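Local atomic coordinates of peptidase M28 (Shewanella amazonensis SB2B, PDB entry 3IIB), a protein that probably acts as a zinc-dependent metallopeptidase of family M28 that cleaves dipeptides or removes C-terminal residues. Residues Q18-G23 and A281-D286; Q56-D61 and I276-A281; V111-L116 and Q120-G125; V159-K164 and T194-A199. All coordinates share one frame; numbering follows the deposited sequence. Where two conformers were deposited one is given.

From the N terminus, residues 18-23 come first, in the break between helices 3-19 and 22-33, and meet 281-286 to close the outermost loop, interaction 1. Interaction 2 is nested inside it: 56-61, at the C-terminal end of helix 42-57, reaches 276-281 on the same helix 267-285. The two share A281 and touch directly, so the N-terminal helices are tied to a helix of the zinc peptidase fold. Within both loops lie interactions 3 and 4, in series, their centres 44 to 51 Å from those of interactions 1 and 2, on the opposite side of the chain's centre. Interaction 3 closes the turn after strand 106-113; interaction 4 joins helix 145-163 to the approach to strand 198-201. K164 NZ probably bonds A122 O and Q120 O, linking them.

Interaction 1 of 4, residues Q18-G23 and A281-D286; sequences QSSSLG and AKHILD
S20 and L22, at the break between helices 3-19 and 22-33, pack on H283 and K282 near the end of helix 267-285, a helix of the M28 zinc peptidase fold. The tight part is mostly apolar. In the K282 conformer given, L22 CD2 pushes to 3.4 Å from K282 CG, closer than carbons usually pack, and the two side chains run at about a right angle to each other. Beside it, S20 OG comes up to the edge of the H283 imidazole, close to the ring plane and 3.5 Å from CE1. With OG swung away from its own nitrogen (chi1 167°), the same hydroxyl accepts from L22 N (3.1 Å, 159°), a capping bond for the helix that follows. Without the hydroxyl, as with an alanine here, L22 N is likely to lose its cap and the imidazole edge its neighbour. Residues L13, K16 and V420 pack around H283.

The looser side is polar. K282 NZ pairs with the syn lone pair of D286 OD1, but K282 was modelled in two conformers, so this pairing is less certain; a triethylene glycol, probably from the crystallisation liquor, also bonds both residues. Back between the segments, a water lies in the imidazole plane, 2.9 Å from H283 NE2, accepts from G23 N at 3.1 Å, and gives a weak bond to S20 O.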
loop_
_atom_site.group_PDB
_atom_site.type_symbol
_atom_site.label_atom_id
_atom_site.label_comp_id
_atom_site.label_asym_id
_atom_site.label_seq_id
_atom_site.Cartn_x
_atom_site.Cartn_y
_atom_site.Cartn_z
ATOM N N GLN A 18 1.587 30.230 2.392
ATOM C CA GLN A 18 1.210 29.585 3.621
ATOM C C GLN A 18 -0.247 29.832 3.978
ATOM O O GLN A 18 -0.851 28.977 4.631
ATOM C CB GLN A 18 2.188 29.930 4.752
ATOM C CG GLN A 18 3.584 29.382 4.410
ATOM C CD GLN A 18 4.687 29.848 5.334
ATOM O OE1 GLN A 18 4.939 29.246 6.395
ATOM N NE2 GLN A 18 5.377 30.908 4.925
ATOM N N SER A 19 -0.831 30.940 3.534
ATOM C CA SER A 19 -2.212 31.252 3.856
ATOM C C SER A 19 -3.197 30.878 2.751
ATOM O O SER A 19 -4.389 31.020 2.938
ATOM C CB SER A 19 -2.344 32.725 4.208
ATOM O OG SER A 19 -2.072 33.565 3.085
ATOM N N SER A 20 -2.704 30.366 1.622
ATOM C CA SER A 20 -3.563 30.103 0.423
ATOM C C SER A 20 -3.645 28.603 0.123
ATOM O O SER A 20 -2.662 27.918 0.131
ATOM C CB SER A 20 -3.023 30.831 -0.798
ATOM O OG SER A 20 -3.642 30.380 -2.010
ATOM N N SER A 21 -4.850 28.115 -0.164
ATOM C CA SER A 21 -5.076 26.715 -0.525
ATOM C C SER A 21 -4.797 26.464 -2.028
ATOM O O SER A 21 -4.927 25.323 -2.497
ATOM C CB SER A 21 -6.546 26.341 -0.204
ATOM O OG SER A 21 -7.421 27.081 -1.054
ATOM N N LEU A 22 -4.354 27.493 -2.753
ATOM C CA LEU A 22 -4.218 27.421 -4.230
ATOM C C LEU A 22 -3.371 26.221 -4.680
ATOM O O LEU A 22 -3.805 25.453 -5.521
ATOM C CB LEU A 22 -3.674 28.730 -4.821
ATOM C CG LEU A 22 -3.549 28.712 -6.362
ATOM C CD1 LEU A 22 -4.921 28.466 -7.097
ATOM C CD2 LEU A 22 -2.840 30.020 -6.843
ATOM N N GLY A 23 -2.173 26.066 -4.121
ATOM C CA GLY A 23 -1.282 24.950 -4.507
ATOM C C GLY A 23 -1.999 23.622 -4.378
ATOM O O GLY A 23 -2.054 22.820 -5.319
ATOM N N ALA A 281 3.743 31.057 -9.452
ATOM C CA ALA A 281 3.578 32.065 -10.504
ATOM C C ALA A 281 2.284 32.909 -10.290
ATOM O O ALA A 281 2.294 34.125 -10.503
ATOM C CB ALA A 281 3.621 31.407 -11.908
ATOM N N LYS A 282 1.189 32.281 -9.856
ATOM C CA LYS A 282 -0.065 32.991 -9.618
ATOM C C LYS A 282 0.102 33.978 -8.476
ATOM O O LYS A 282 -0.359 35.097 -8.559
ATOM C CB LYS A 282 -1.196 32.014 -9.302
ATOM C CG LYS A 282 -2.539 32.656 -8.921
ATOM C CD LYS A 282 -3.055 33.602 -9.980
ATOM C CE LYS A 282 -4.515 33.894 -9.781
ATOM N NZ LYS A 282 -4.829 34.607 -8.508
ATOM N N HIS A 283 0.768 33.560 -7.401
ATOM C CA HIS A 283 1.021 34.528 -6.316
ATOM C C HIS A 283 1.804 35.736 -6.819
ATOM O O HIS A 283 1.604 36.851 -6.340
ATOM C CB HIS A 283 1.713 33.873 -5.125
ATOM C CG HIS A 283 0.837 32.897 -4.410
ATOM N ND1 HIS A 283 -0.377 33.254 -3.861
ATOM C CD2 HIS A 283 0.965 31.568 -4.208
ATOM C CE1 HIS A 283 -0.960 32.176 -3.356
ATOM N NE2 HIS A 283 -0.151 31.147 -3.533
ATOM N N ILE A 284 2.737 35.502 -7.729
ATOM C CA ILE A 284 3.530 36.594 -8.319
ATOM C C ILE A 284 2.648 37.474 -9.217
ATOM O O ILE A 284 2.684 38.730 -9.131
ATOM C CB ILE A 284 4.773 36.058 -9.046
ATOM C CG1 ILE A 284 5.785 35.547 -8.020
ATOM C CG2 ILE A 284 5.387 37.184 -9.974
ATOM C CD1 ILE A 284 6.976 34.757 -8.618
ATOM N N LEU A 285 1.814 36.811 -10.017
ATOM C CA LEU A 285 0.850 37.500 -10.890
ATOM C C LEU A 285 -0.083 38.416 -10.105
ATOM O O LEU A 285 -0.444 39.525 -10.596
ATOM C CB LEU A 285 0.040 36.465 -11.719
ATOM C CG LEU A 285 -0.918 36.941 -12.824
ATOM C CD1 LEU A 285 -0.161 37.564 -13.995
ATOM C CD2 LEU A 285 -1.766 35.725 -13.331
ATOM N N ASP A 286 -0.455 37.974 -8.892
ATOM C CA ASP A 286 -1.279 38.738 -7.963
ATOM C C ASP A 286 -0.614 39.980 -7.399
ATOM O O ASP A 286 -1.305 40.805 -6.827
ATOM C CB ASP A 286 -1.660 37.908 -6.721
ATOM C CG ASP A 286 -2.633 36.786 -7.010
ATOM O OD1 ASP A 286 -3.268 36.808 -8.077
ATOM O OD2 ASP A 286 -2.745 35.876 -6.135
HETATM O O HOH W 1 -0.950 28.509 -2.645
#

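Interaction 2 of 4, residues Q56-D61 and I276-A281; sequences QSLGFD and IVTAAA
A Schellman motif finishes helix 42-57 and delivers L58 and F60 onto one flank of helix 267-285, the helix that also carries the zinc ligand D269. G59 makes the reversal with a phi of 85°, where a side chain would jam against the preceding carbonyl, and its N bonds back to Q56 O at 3.0 Å. On the near side of the turn, L58 CD1 presses on T278 CG2 at 3.6 Å, the two side chains meeting nearly at right angles. On the far side, F60 lays its ring against T278 and A281. Its CE1 lies 3.6 Å from A281 CB, while CZ comes edge-on to T278 O, in the ring plane, at 3.8 Å. T278 divides its branches neatly: OG1, beside its own nitrogen (chi1 -56°), bonds V274 O one turn earlier, and CG2 is turned to the leucine and the phenylalanine. L22 and I26 of helix 22-33 touch this cluster too, on L58 and T278. Across the interface, then, the join is made by shape and apolar burial, with the slightly positive rim of the F60 ring probably drawn weakly to the T278 carbonyl.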
loop_
_atom_site.group_PDB
_atom_site.type_symbol
_atom_site.label_atom_id
_atom_site.label_comp_id
_atom_site.label_asym_id
_atom_site.label_seq_id
_atom_site.Cartn_x
_atom_site.Cartn_y
_atom_site.Cartn_z
ATOM N N GLN A 56 -5.452 29.639 -18.085
ATOM C CA GLN A 56 -6.295 30.756 -18.504
ATOM C C GLN A 56 -7.166 31.284 -17.371
ATOM O O GLN A 56 -7.334 32.510 -17.204
ATOM C CB GLN A 56 -7.180 30.345 -19.685
ATOM C CG GLN A 56 -6.386 30.111 -20.959
ATOM C CD GLN A 56 -7.206 29.477 -22.053
ATOM O OE1 GLN A 56 -8.217 28.826 -21.797
ATOM N NE2 GLN A 56 -6.768 29.655 -23.288
ATOM N N SER A 57 -7.706 30.360 -16.581
ATOM C CA SER A 57 -8.608 30.714 -15.513
ATOM C C SER A 57 -7.873 31.491 -14.415
ATOM O O SER A 57 -8.465 32.269 -13.659
ATOM C CB SER A 57 -9.301 29.455 -14.922
ATOM O OG SER A 57 -8.464 28.833 -13.926
ATOM N N LEU A 58 -6.568 31.258 -14.295
ATOM C CA LEU A 58 -5.778 31.976 -13.322
ATOM C C LEU A 58 -5.306 33.340 -13.838
ATOM O O LEU A 58 -4.687 34.101 -13.103
ATOM C CB LEU A 58 -4.574 31.128 -12.894
ATOM C CG LEU A 58 -4.965 29.857 -12.144
ATOM C CD1 LEU A 58 -3.770 28.910 -11.995
ATOM C CD2 LEU A 58 -5.555 30.241 -10.785
ATOM N N GLY A 59 -5.591 33.674 -15.097
ATOM C CA GLY A 59 -5.315 35.024 -15.574
ATOM C C GLY A 59 -3.914 35.307 -16.067
ATOM O O GLY A 59 -3.523 36.468 -16.170
ATOM N N PHE A 60 -3.151 34.266 -16.409
ATOM C CA PHE A 60 -1.794 34.493 -16.913
ATOM C C PHE A 60 -1.824 35.337 -18.166
ATOM O O PHE A 60 -2.797 35.358 -18.906
ATOM C CB PHE A 60 -1.012 33.191 -17.121
ATOM C CG PHE A 60 -0.579 32.547 -15.812
ATOM C CD1 PHE A 60 0.451 33.098 -15.085
ATOM C CD2 PHE A 60 -1.249 31.488 -15.284
ATOM C CE1 PHE A 60 0.817 32.546 -13.875
ATOM C CE2 PHE A 60 -0.889 30.924 -14.056
ATOM C CZ PHE A 60 0.125 31.431 -13.368
ATOM N N ASP A 61 -0.740 36.058 -18.390
ATOM C CA ASP A 61 -0.682 37.002 -19.506
ATOM C C ASP A 61 -0.638 36.323 -20.870
ATOM O O ASP A 61 -1.275 36.800 -21.822
ATOM C CB ASP A 61 0.487 37.936 -19.332
ATOM C CG ASP A 61 0.341 38.825 -18.106
ATOM O OD1 ASP A 61 -0.640 39.559 -18.086
ATOM O OD2 ASP A 61 1.174 38.791 -17.172
ATOM N N ILE A 276 2.976 23.380 -7.625
ATOM C CA ILE A 276 3.963 24.230 -6.953
ATOM C C ILE A 276 4.327 25.389 -7.853
ATOM O O ILE A 276 4.238 26.562 -7.443
ATOM C CB ILE A 276 5.199 23.410 -6.550
ATOM C CG1 ILE A 276 4.867 22.554 -5.331
ATOM C CG2 ILE A 276 6.414 24.327 -6.261
ATOM C CD1 ILE A 276 5.797 21.321 -5.147
ATOM N N VAL A 277 4.741 25.081 -9.094
ATOM C CA VAL A 277 5.199 26.167 -10.001
ATOM C C VAL A 277 4.046 27.054 -10.482
ATOM O O VAL A 277 4.198 28.302 -10.549
ATOM C CB VAL A 277 6.091 25.680 -11.165
ATOM C CG1 VAL A 277 7.350 24.937 -10.609
ATOM C CG2 VAL A 277 5.321 24.808 -12.190
ATOM N N THR A 278 2.872 26.470 -10.713
ATOM C CA THR A 278 1.680 27.267 -11.141
ATOM C C THR A 278 1.203 28.197 -10.030
ATOM O O THR A 278 0.971 29.384 -10.266
ATOM C CB THR A 278 0.542 26.382 -11.619
ATOM O OG1 THR A 278 1.021 25.548 -12.679
ATOM C CG2 THR A 278 -0.634 27.228 -12.155
ATOM N N ALA A 279 1.048 27.661 -8.818
ATOM C CA ALA A 279 0.654 28.496 -7.679
ATOM C C ALA A 279 1.678 29.588 -7.379
ATOM O O ALA A 279 1.293 30.737 -7.133
ATOM C CB ALA A 279 0.392 27.641 -6.400
ATOM N N ALA A 280 2.964 29.252 -7.403
ATOM C CA ALA A 280 4.036 30.254 -7.177
ATOM C C ALA A 280 3.923 31.399 -8.183
ATOM O O ALA A 280 3.982 32.577 -7.813
ATOM C CB ALA A 280 5.428 29.601 -7.223
ATOM N N ALA A 281 3.743 31.057 -9.452
ATOM C CA ALA A 281 3.578 32.065 -10.504
ATOM C C ALA A 281 2.284 32.909 -10.290
ATOM O O ALA A 281 2.294 34.125 -10.503
ATOM C CB ALA A 281 3.621 31.407 -11.908
#

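Interaction 3 of 4, residues V111-L116 and Q120-G125; sequences VRFDTL and QNAEAG
Q120 N donates to L116 O at 2.8 Å, a nearly straight bond (162°) that closes the short helix 116-120 inside the beta-alpha-beta unit running from strand 106-113 to its parallel neighbour 131-134. Just before the helix, T115 holds the N-cap position, with OG1 bonded to D118 N.

The side chains add a second layer. Q120 has its CG beside its own nitrogen (chi1 -73°), which carries the extended chain back over L116: CG passes 3.4 Å from L116 O, and the amide carbon CD rests 3.8 Å from L116 CG. NE2 lies further on, 4.0 Å from L116 CD2. A160 of helix 145-163 touches both residues. Cut back to an alanine, this residue would keep the backbone bond but would probably no longer cover L116, leaving a gap beside A160.

Past the helix, the chain turns back toward the strand. K164 NZ, just beyond helix 145-163, bonds the carbonyls of Q120 and A122 and so helps fix the course of the loop. F113, the last residue of the strand, points its side chain at this loop, and L127 packs on it as well. The touch between strand end and loop is apolar: A122 CB lies 4.1 Å from F113 CZ and, closer still, 3.8 Å from F113 CE1.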
loop_
_atom_site.group_PDB
_atom_site.type_symbol
_atom_site.label_atom_id
_atom_site.label_comp_id
_atom_site.label_asym_id
_atom_site.label_seq_id
_atom_site.Cartn_x
_atom_site.Cartn_y
_atom_site.Cartn_z
ATOM N N VAL A 111 16.389 -17.069 -12.292
ATOM C CA VAL A 111 17.739 -16.974 -11.759
ATOM C C VAL A 111 17.866 -15.599 -11.132
ATOM O O VAL A 111 17.594 -14.594 -11.779
ATOM C CB VAL A 111 18.847 -17.182 -12.827
ATOM C CG1 VAL A 111 20.258 -17.100 -12.165
ATOM C CG2 VAL A 111 18.673 -18.492 -13.564
ATOM N N ARG A 112 18.278 -15.572 -9.871
ATOM C CA ARG A 112 18.366 -14.353 -9.103
ATOM C C ARG A 112 19.742 -13.696 -9.232
ATOM O O ARG A 112 20.764 -14.368 -9.175
ATOM C CB ARG A 112 18.104 -14.648 -7.614
ATOM C CG ARG A 112 18.126 -13.414 -6.728
ATOM C CD ARG A 112 18.024 -13.778 -5.233
ATOM N NE ARG A 112 18.254 -12.581 -4.423
ATOM C CZ ARG A 112 19.438 -11.975 -4.279
ATOM N NH1 ARG A 112 20.541 -12.508 -4.794
ATOM N NH2 ARG A 112 19.542 -10.854 -3.563
ATOM N N PHE A 113 19.732 -12.371 -9.366
ATOM C CA PHE A 113 20.932 -11.535 -9.396
ATOM C C PHE A 113 20.787 -10.440 -8.362
ATOM O O PHE A 113 19.694 -9.913 -8.183
ATOM C CB PHE A 113 21.116 -10.961 -10.819
ATOM C CG PHE A 113 21.362 -12.041 -11.837
ATOM C CD1 PHE A 113 22.653 -12.531 -12.033
ATOM C CD2 PHE A 113 20.292 -12.651 -12.515
ATOM C CE1 PHE A 113 22.880 -13.606 -12.911
ATOM C CE2 PHE A 113 20.519 -13.711 -13.384
ATOM C CZ PHE A 113 21.801 -14.182 -13.594
ATOM N N ASP A 114 21.866 -10.154 -7.629
ATOM C CA ASP A 114 21.837 -9.081 -6.649
ATOM C C ASP A 114 21.559 -7.730 -7.297
ATOM O O ASP A 114 20.913 -6.891 -6.700
ATOM C CB ASP A 114 23.155 -8.936 -5.909
ATOM C CG ASP A 114 23.525 -10.123 -5.048
ATOM O OD1 ASP A 114 22.675 -10.933 -4.660
ATOM O OD2 ASP A 114 24.730 -10.216 -4.737
ATOM N N THR A 115 22.081 -7.514 -8.504
ATOM C CA THR A 115 22.077 -6.210 -9.152
ATOM C C THR A 115 22.133 -6.409 -10.665
ATOM O O THR A 115 22.463 -7.496 -11.135
ATOM C CB THR A 115 23.321 -5.379 -8.764
ATOM O OG1 THR A 115 24.499 -6.036 -9.265
ATOM C CG2 THR A 115 23.433 -5.210 -7.224
ATOM N N LEU A 116 21.780 -5.360 -11.411
ATOM C CA LEU A 116 22.029 -5.279 -12.851
ATOM C C LEU A 116 23.473 -5.648 -13.216
ATOM O O LEU A 116 23.690 -6.429 -14.144
ATOM C CB LEU A 116 21.698 -3.868 -13.375
ATOM C CG LEU A 116 22.066 -3.610 -14.849
ATOM C CD1 LEU A 116 21.227 -4.449 -15.835
ATOM C CD2 LEU A 116 21.943 -2.111 -15.161
ATOM N N GLN A 120 24.716 -8.466 -15.747
ATOM C CA GLN A 120 25.599 -8.136 -16.881
ATOM C C GLN A 120 26.868 -9.009 -16.892
ATOM O O GLN A 120 27.404 -9.313 -17.965
ATOM C CB GLN A 120 25.967 -6.649 -16.870
ATOM C CG GLN A 120 24.828 -5.731 -17.278
ATOM C CD GLN A 120 25.083 -4.257 -17.004
ATOM O OE1 GLN A 120 25.702 -3.891 -15.996
ATOM N NE2 GLN A 120 24.554 -3.390 -17.885
ATOM N N ASN A 121 27.339 -9.401 -15.708
ATOM C CA ASN A 121 28.477 -10.310 -15.554
ATOM C C ASN A 121 28.179 -11.794 -15.784
ATOM O O ASN A 121 29.111 -12.590 -15.842
ATOM C CB ASN A 121 29.072 -10.192 -14.149
ATOM C CG ASN A 121 29.683 -8.837 -13.869
ATOM O OD1 ASN A 121 29.949 -8.062 -14.775
ATOM N ND2 ASN A 121 29.903 -8.547 -12.595
ATOM N N ALA A 122 26.912 -12.182 -15.911
ATOM C CA ALA A 122 26.577 -13.589 -16.086
ATOM C C ALA A 122 27.168 -14.124 -17.387
ATOM O O ALA A 122 27.472 -13.368 -18.296
ATOM C CB ALA A 122 25.033 -13.794 -16.068
ATOM N N GLU A 123 27.323 -15.436 -17.453
ATOM C CA GLU A 123 27.898 -16.074 -18.614
ATOM C C GLU A 123 26.858 -16.099 -19.723
ATOM O O GLU A 123 25.693 -16.342 -19.468
ATOM C CB GLU A 123 28.307 -17.501 -18.282
ATOM C CG GLU A 123 29.314 -17.635 -17.143
ATOM C CD GLU A 123 30.744 -17.566 -17.625
ATOM O OE1 GLU A 123 31.310 -16.449 -17.697
ATOM O OE2 GLU A 123 31.303 -18.642 -17.926
ATOM N N ALA A 124 27.296 -15.890 -20.959
ATOM C CA ALA A 124 26.398 -16.020 -22.108
ATOM C C ALA A 124 25.753 -17.399 -22.109
ATOM O O ALA A 124 26.364 -18.383 -21.733
ATOM C CB ALA A 124 27.141 -15.761 -23.421
ATOM N N GLY A 125 24.479 -17.443 -22.466
ATOM C CA GLY A 125 23.721 -18.684 -22.484
ATOM C C GLY A 125 23.180 -19.160 -21.150
ATOM O O GLY A 125 22.417 -20.107 -21.118
#

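Interaction 4 of 4, residues V159-K164 and T194-A199; sequences VAAAEK and TAIPAA
T194 lies in the last part of the loop that leads into strand 198-201, and its carbonyl oxygen comes within 3.3 Å of A162 CB on helix 145-163. That helix joins two parallel strands of the large sheet, 131-134 and 168-172, in a beta-alpha-beta crossover, and strand 198-201 lies parallel to the latter. The T194 side chain stands off; it is the backbone that touches the helix. Next A195 turns from the helix, putting its methyl on Y189.

I196 makes the main contact, a buried side chain set against two alanines. Its chi1 of 62° puts CG1 in the crowded position between N and the carbonyl carbon, and with it CD1 reaches over to the helix, 3.8 Å from A162 N. The other branch, CG2, lies 4.1 Å from A162 CB. Small residues at 161 and 162 thus let the helix backbone come close to the isoleucine.

Beyond it, P197 and A199 bond backbone to backbone with strand 168-172, so I196 is the last residue of the segment to meet the helix, where its CD1 also lies 4.0 Å from A161 CB.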
loop_
_atom_site.group_PDB
_atom_site.type_symbol
_atom_site.label_atom_id
_atom_site.label_comp_id
_atom_site.label_asym_id
_atom_site.label_seq_id
_atom_site.Cartn_x
_atom_site.Cartn_y
_atom_site.Cartn_z
ATOM N N VAL A 159 17.420 -5.759 -21.465
ATOM C CA VAL A 159 18.474 -5.934 -22.453
ATOM C C VAL A 159 19.552 -6.900 -21.938
ATOM O O VAL A 159 19.897 -7.884 -22.594
ATOM C CB VAL A 159 19.094 -4.620 -22.868
ATOM C CG1 VAL A 159 20.362 -4.874 -23.767
ATOM C CG2 VAL A 159 18.075 -3.756 -23.589
ATOM N N ALA A 160 20.051 -6.634 -20.738
ATOM C CA ALA A 160 21.111 -7.468 -20.168
ATOM C C ALA A 160 20.662 -8.928 -20.006
ATOM O O ALA A 160 21.439 -9.844 -20.263
ATOM C CB ALA A 160 21.577 -6.882 -18.817
ATOM N N ALA A 161 19.411 -9.142 -19.603
ATOM C CA ALA A 161 18.894 -10.486 -19.434
ATOM C C ALA A 161 18.761 -11.201 -20.776
ATOM O O ALA A 161 19.162 -12.341 -20.913
ATOM C CB ALA A 161 17.555 -10.463 -18.713
ATOM N N ALA A 162 18.208 -10.525 -21.780
ATOM C CA ALA A 162 18.093 -11.123 -23.138
ATOM C C ALA A 162 19.439 -11.519 -23.735
ATOM O O ALA A 162 19.543 -12.577 -24.370
ATOM C CB ALA A 162 17.345 -10.208 -24.112
ATOM N N GLU A 163 20.461 -10.716 -23.487
ATOM C CA GLU A 163 21.831 -11.011 -23.914
ATOM C C GLU A 163 22.351 -12.323 -23.383
ATOM O O GLU A 163 23.164 -12.971 -24.033
ATOM C CB GLU A 163 22.791 -9.860 -23.552
ATOM C CG GLU A 163 22.513 -8.638 -24.373
ATOM C CD GLU A 163 23.394 -7.456 -24.012
ATOM O OE1 GLU A 163 23.736 -7.278 -22.813
ATOM O OE2 GLU A 163 23.739 -6.694 -24.937
ATOM N N LYS A 164 21.832 -12.737 -22.228
ATOM C CA LYS A 164 22.242 -13.990 -21.591
ATOM C C LYS A 164 21.313 -15.133 -21.877
ATOM O O LYS A 164 21.531 -16.243 -21.377
ATOM C CB LYS A 164 22.351 -13.805 -20.089
ATOM C CG LYS A 164 23.125 -12.611 -19.714
ATOM C CD LYS A 164 24.607 -12.731 -20.011
ATOM C CE LYS A 164 25.312 -11.401 -19.763
ATOM N NZ LYS A 164 26.761 -11.494 -20.085
ATOM N N THR A 194 17.042 -9.094 -28.905
ATOM C CA THR A 194 15.645 -9.545 -28.775
ATOM C C THR A 194 14.937 -8.901 -27.571
ATOM O O THR A 194 15.397 -9.003 -26.424
ATOM C CB THR A 194 15.542 -11.067 -28.690
ATOM O OG1 THR A 194 16.017 -11.614 -29.917
ATOM C CG2 THR A 194 14.077 -11.549 -28.456
ATOM N N ALA A 195 13.828 -8.223 -27.854
ATOM C CA ALA A 195 12.953 -7.668 -26.812
ATOM C C ALA A 195 12.275 -8.808 -26.063
ATOM O O ALA A 195 11.809 -9.787 -26.659
ATOM C CB ALA A 195 11.886 -6.717 -27.432
ATOM N N ILE A 196 12.314 -8.729 -24.733
ATOM C CA ILE A 196 11.645 -9.721 -23.907
ATOM C C ILE A 196 10.667 -9.031 -22.913
ATOM O O ILE A 196 10.875 -7.878 -22.546
ATOM C CB ILE A 196 12.671 -10.634 -23.154
ATOM C CG1 ILE A 196 13.533 -9.785 -22.217
ATOM C CG2 ILE A 196 13.465 -11.537 -24.179
ATOM C CD1 ILE A 196 14.415 -10.608 -21.206
ATOM N N PRO A 197 9.611 -9.745 -22.485
ATOM C CA PRO A 197 8.708 -9.219 -21.460
ATOM C C PRO A 197 9.445 -8.869 -20.174
ATOM O O PRO A 197 10.339 -9.593 -19.748
ATOM C CB PRO A 197 7.724 -10.353 -21.223
ATOM C CG PRO A 197 7.845 -11.233 -22.354
ATOM C CD PRO A 197 9.235 -11.113 -22.874
ATOM N N ALA A 198 9.039 -7.768 -19.556
ATOM C CA ALA A 198 9.766 -7.171 -18.443
ATOM C C ALA A 198 8.742 -6.596 -17.463
ATOM O O ALA A 198 7.917 -5.791 -17.870
ATOM C CB ALA A 198 10.671 -6.034 -18.945
ATOM N N ALA A 199 8.821 -7.006 -16.190
ATOM C CA ALA A 199 7.874 -6.621 -15.169
ATOM C C ALA A 199 8.586 -6.367 -13.856
ATOM O O ALA A 199 9.682 -6.873 -13.628
ATOM C CB ALA A 199 6.840 -7.715 -14.991
#